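Local coordinates for bartonella effector protein (Bep) substrate of VirB T4SS (Bartonella sp. AR 15-3, PDB 4M16), which probably transfers AMP from ATP to tyrosine or threonine side chains of target proteins, this piece being the N-terminal Fic domain of a longer secreted effector, at residues L21-G26 with K31-R36. Sequence-based numbering, arbitrary orientation.
Sequences LKNKLG and KQLEKR
L33, on the helix 30-48, pushes its branched end against the side-chain amide of N23 in the loop that leads into that helix, where the chain folds back on itself in the N-terminal part of this Fic-domain construct. The loop carries a type I beta turn from N23 to G26, closed by the backbone bond from G26 N to N23 O. Packing is tightest at L33. Its CG stands anti to the backbone N (chi1 180°), which sends both methyls to the loop: CD1 lies 3.7 Å from CG of N23, while CD2 rests 3.4 Å from the carbonyl O of L21. The CB of L21 adds a looser apolar touch to the same CD2. Intraloop bonding fixes the amide that meets these methyls. ND2 of N23 reaches back to O of L21 at 2.9 Å, an almost straight bond (172°) lying close to the amide plane, and also donates to the O of I27. OD1 accepts a weak bond from the backbone N of L25. With N23 itself buried, its ND2 thus has two carbonyl partners, and the backbone N of N23 is bonded to Y15 OH. Toward the partly exposed side the contact thins to one pair, L25 and R36, whose side chains cross at about a right angle. CG of R36 approaches CD1 of L25 at 3.7 Å, and NE of R36 is bonded to OD1 of N40. A bend at chi2 (60°) turns the guanidinium so that the same leucine methyl sits over the centre of one face, 4.1 Å from CZ of R36.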
ATOM      1  N   LEU A  21      -6.710  -2.923 -17.041  1.00 20.07           N
ATOM      2  CA  LEU A  21      -7.667  -3.271 -15.993  1.00 19.13           C
ATOM      3  C   LEU A  21      -9.069  -2.752 -16.319  1.00 19.17           C
ATOM      4  O   LEU A  21      -9.245  -1.550 -16.612  1.00 19.87           O
ATOM      5  CB  LEU A  21      -7.194  -2.729 -14.650  1.00 19.43           C
ATOM      6  CG  LEU A  21      -5.966  -3.373 -14.000  1.00 20.02           C
ATOM      7  CD1 LEU A  21      -5.526  -2.494 -12.844  1.00 21.46           C
ATOM      8  CD2 LEU A  21      -6.252  -4.818 -13.554  1.00 19.91           C
ATOM      9  N   LYS A  22     -10.063  -3.641 -16.260  1.00 18.44           N
ATOM     10  CA  LYS A  22     -11.487  -3.246 -16.375  1.00 19.17           C
ATOM     11  C   LYS A  22     -11.736  -2.075 -15.426  1.00 18.27           C
ATOM     12  O   LYS A  22     -11.350  -2.143 -14.253  1.00 18.55           O
ATOM     13  CB  LYS A  22     -12.428  -4.414 -16.001  1.00 19.47           C
ATOM     14  CG  LYS A  22     -12.557  -5.482 -17.093  1.00 21.11           C
ATOM     15  CD  LYS A  22     -13.320  -6.682 -16.609  1.00 21.81           C
ATOM     16  CE  LYS A  22     -13.230  -7.833 -17.604  1.00 23.40           C
ATOM     17  NZ  LYS A  22     -14.163  -8.916 -17.193  1.00 24.27           N
ATOM     18  N   ASN A  23     -12.362  -1.023 -15.926  1.00 17.83           N
ATOM     19  CA  ASN A  23     -12.595   0.155 -15.115  1.00 18.06           C
ATOM     20  C   ASN A  23     -13.938   0.851 -15.372  1.00 18.67           C
ATOM     21  O   ASN A  23     -14.621   0.668 -16.405  1.00 17.47           O
ATOM     22  CB  ASN A  23     -11.446   1.134 -15.219  1.00 18.35           C
ATOM     23  CG  ASN A  23     -11.269   1.655 -16.627  1.00 18.46           C
ATOM     24  OD1 ASN A  23     -11.861   2.675 -16.991  1.00 18.77           O
ATOM     25  ND2 ASN A  23     -10.454   0.981 -17.405  1.00 18.13           N
ATOM     26  N   LYS A  24     -14.329   1.636 -14.376  1.00 19.27           N
ATOM     27  CA  LYS A  24     -15.630   2.238 -14.392  1.00 21.17           C
ATOM     28  C   LYS A  24     -15.676   3.345 -15.450  1.00 22.01           C
ATOM     29  O   LYS A  24     -16.754   3.708 -15.870  1.00 22.13           O
ATOM     30  CB  LYS A  24     -16.019   2.770 -13.014  1.00 22.09           C
ATOM     31  CG  LYS A  24     -16.349   1.639 -12.058  1.00 22.15           C
ATOM     32  CD  LYS A  24     -16.357   2.063 -10.604  1.00 24.37           C
ATOM     33  CE  LYS A  24     -17.446   3.058 -10.351  1.00 25.55           C
ATOM     34  NZ  LYS A  24     -17.430   3.315  -8.874  1.00 29.60           N
ATOM     35  N   LEU A  25     -14.522   3.858 -15.887  1.00 21.73           N
ATOM     36  CA  LEU A  25     -14.502   4.928 -16.882  1.00 23.10           C
ATOM     37  C   LEU A  25     -14.538   4.381 -18.298  1.00 22.91           C
ATOM     38  O   LEU A  25     -14.651   5.134 -19.248  1.00 23.16           O
ATOM     39  CB  LEU A  25     -13.258   5.793 -16.642  1.00 25.14           C
ATOM     40  CG  LEU A  25     -13.177   6.383 -15.230  1.00 26.48           C
ATOM     41  CD1 LEU A  25     -11.839   7.031 -15.036  1.00 27.37           C
ATOM     42  CD2 LEU A  25     -14.309   7.379 -14.989  1.00 27.88           C
ATOM     43  N   GLY A  26     -14.405   3.059 -18.477  1.00 22.29           N
ATOM     44  CA  GLY A  26     -14.428   2.496 -19.825  1.00 22.50           C
ATOM     45  C   GLY A  26     -13.198   2.890 -20.619  1.00 23.11           C
ATOM     46  O   GLY A  26     -13.213   2.904 -21.855  1.00 23.94           O
ATOM     47  N   LYS A  31      -1.955   3.225 -20.712  1.00 26.75           N
ATOM     48  CA  LYS A  31      -1.269   4.464 -20.284  1.00 27.14           C
ATOM     49  C   LYS A  31      -2.302   5.501 -19.810  1.00 25.45           C
ATOM     50  O   LYS A  31      -2.110   6.185 -18.784  1.00 24.92           O
ATOM     51  CB  LYS A  31      -0.375   4.996 -21.421  1.00 30.20           C
ATOM     52  N   GLN A  32      -3.427   5.575 -20.530  1.00 25.48           N
ATOM     53  CA  GLN A  32      -4.452   6.575 -20.259  0.50 24.70           C
ATOM     54  C   GLN A  32      -5.143   6.278 -18.916  1.00 23.34           C
ATOM     55  O   GLN A  32      -5.405   7.192 -18.114  1.00 22.94           O
ATOM     56  CB  GLN A  32      -5.433   6.602 -21.437  0.50 25.28           C
ATOM     57  CG  GLN A  32      -4.770   6.911 -22.790  0.50 27.28           C
ATOM     58  CD  GLN A  32      -4.262   5.701 -23.577  0.50 28.04           C
ATOM     59  OE1 GLN A  32      -3.535   4.853 -23.074  0.50 27.21           O
ATOM     60  NE2 GLN A  32      -4.613   5.657 -24.847  0.50 29.49           N
ATOM     61  N   LEU A  33      -5.382   4.995 -18.656  1.00 22.14           N
ATOM     62  CA  LEU A  33      -5.962   4.548 -17.394  1.00 20.90           C
ATOM     63  C   LEU A  33      -5.031   4.897 -16.276  1.00 20.01           C
ATOM     64  O   LEU A  33      -5.480   5.459 -15.292  1.00 18.65           O
ATOM     65  CB  LEU A  33      -6.208   3.041 -17.337  1.00 20.70           C
ATOM     66  CG  LEU A  33      -6.818   2.524 -16.012  1.00 20.14           C
ATOM     67  CD1 LEU A  33      -8.092   3.252 -15.608  1.00 19.36           C
ATOM     68  CD2 LEU A  33      -7.056   1.013 -16.075  1.00 21.71           C
ATOM     69  N   GLU A  34      -3.750   4.562 -16.422  1.00 20.94           N
ATOM     70  CA  GLU A  34      -2.769   4.772 -15.364  1.00 22.27           C
ATOM     71  C   GLU A  34      -2.693   6.239 -14.960  1.00 21.88           C
ATOM     72  O   GLU A  34      -2.768   6.553 -13.761  1.00 22.71           O
ATOM     73  CB  GLU A  34      -1.345   4.254 -15.744  1.00 25.28           C
ATOM     74  CG  GLU A  34      -0.505   4.193 -14.478  1.00 28.11           C
ATOM     75  CD  GLU A  34       0.952   3.833 -14.639  1.00 34.08           C
ATOM     76  OE1 GLU A  34       1.298   2.940 -15.441  1.00 37.16           O
ATOM     77  OE2 GLU A  34       1.755   4.424 -13.882  1.00 37.46           O
ATOM     78  N   LYS A  35      -2.547   7.120 -15.952  1.00 22.01           N
ATOM     79  CA  LYS A  35      -2.517   8.577 -15.731  1.00 21.43           C
ATOM     80  C   LYS A  35      -3.753   9.077 -15.032  1.00 19.91           C
ATOM     81  O   LYS A  35      -3.673   9.906 -14.109  1.00 19.74           O
ATOM     82  CB  LYS A  35      -2.341   9.325 -17.036  1.00 23.13           C
ATOM     83  N   ARG A  36      -4.895   8.522 -15.391  1.00 19.34           N
ATOM     84  CA  ARG A  36      -6.156   8.994 -14.824  1.00 18.93           C
ATOM     85  C   ARG A  36      -6.347   8.530 -13.391  1.00 18.10           C
ATOM     86  O   ARG A  36      -6.781   9.321 -12.547  1.00 17.52           O
ATOM     87  CB  ARG A  36      -7.346   8.613 -15.713  1.00 19.24           C
ATOM     88  CG  ARG A  36      -8.677   8.922 -15.104  1.00 19.17           C
ATOM     89  CD  ARG A  36      -8.838  10.413 -14.796  1.00 19.71           C
ATOM     90  NE  ARG A  36     -10.209  10.768 -14.458  1.00 20.40           N
ATOM     91  CZ  ARG A  36     -11.161  11.081 -15.348  1.00 22.19           C
ATOM     92  NH1 ARG A  36     -10.917  11.129 -16.650  1.00 22.92           N
ATOM     93  NH2 ARG A  36     -12.377  11.355 -14.907  1.00 22.97           N
TER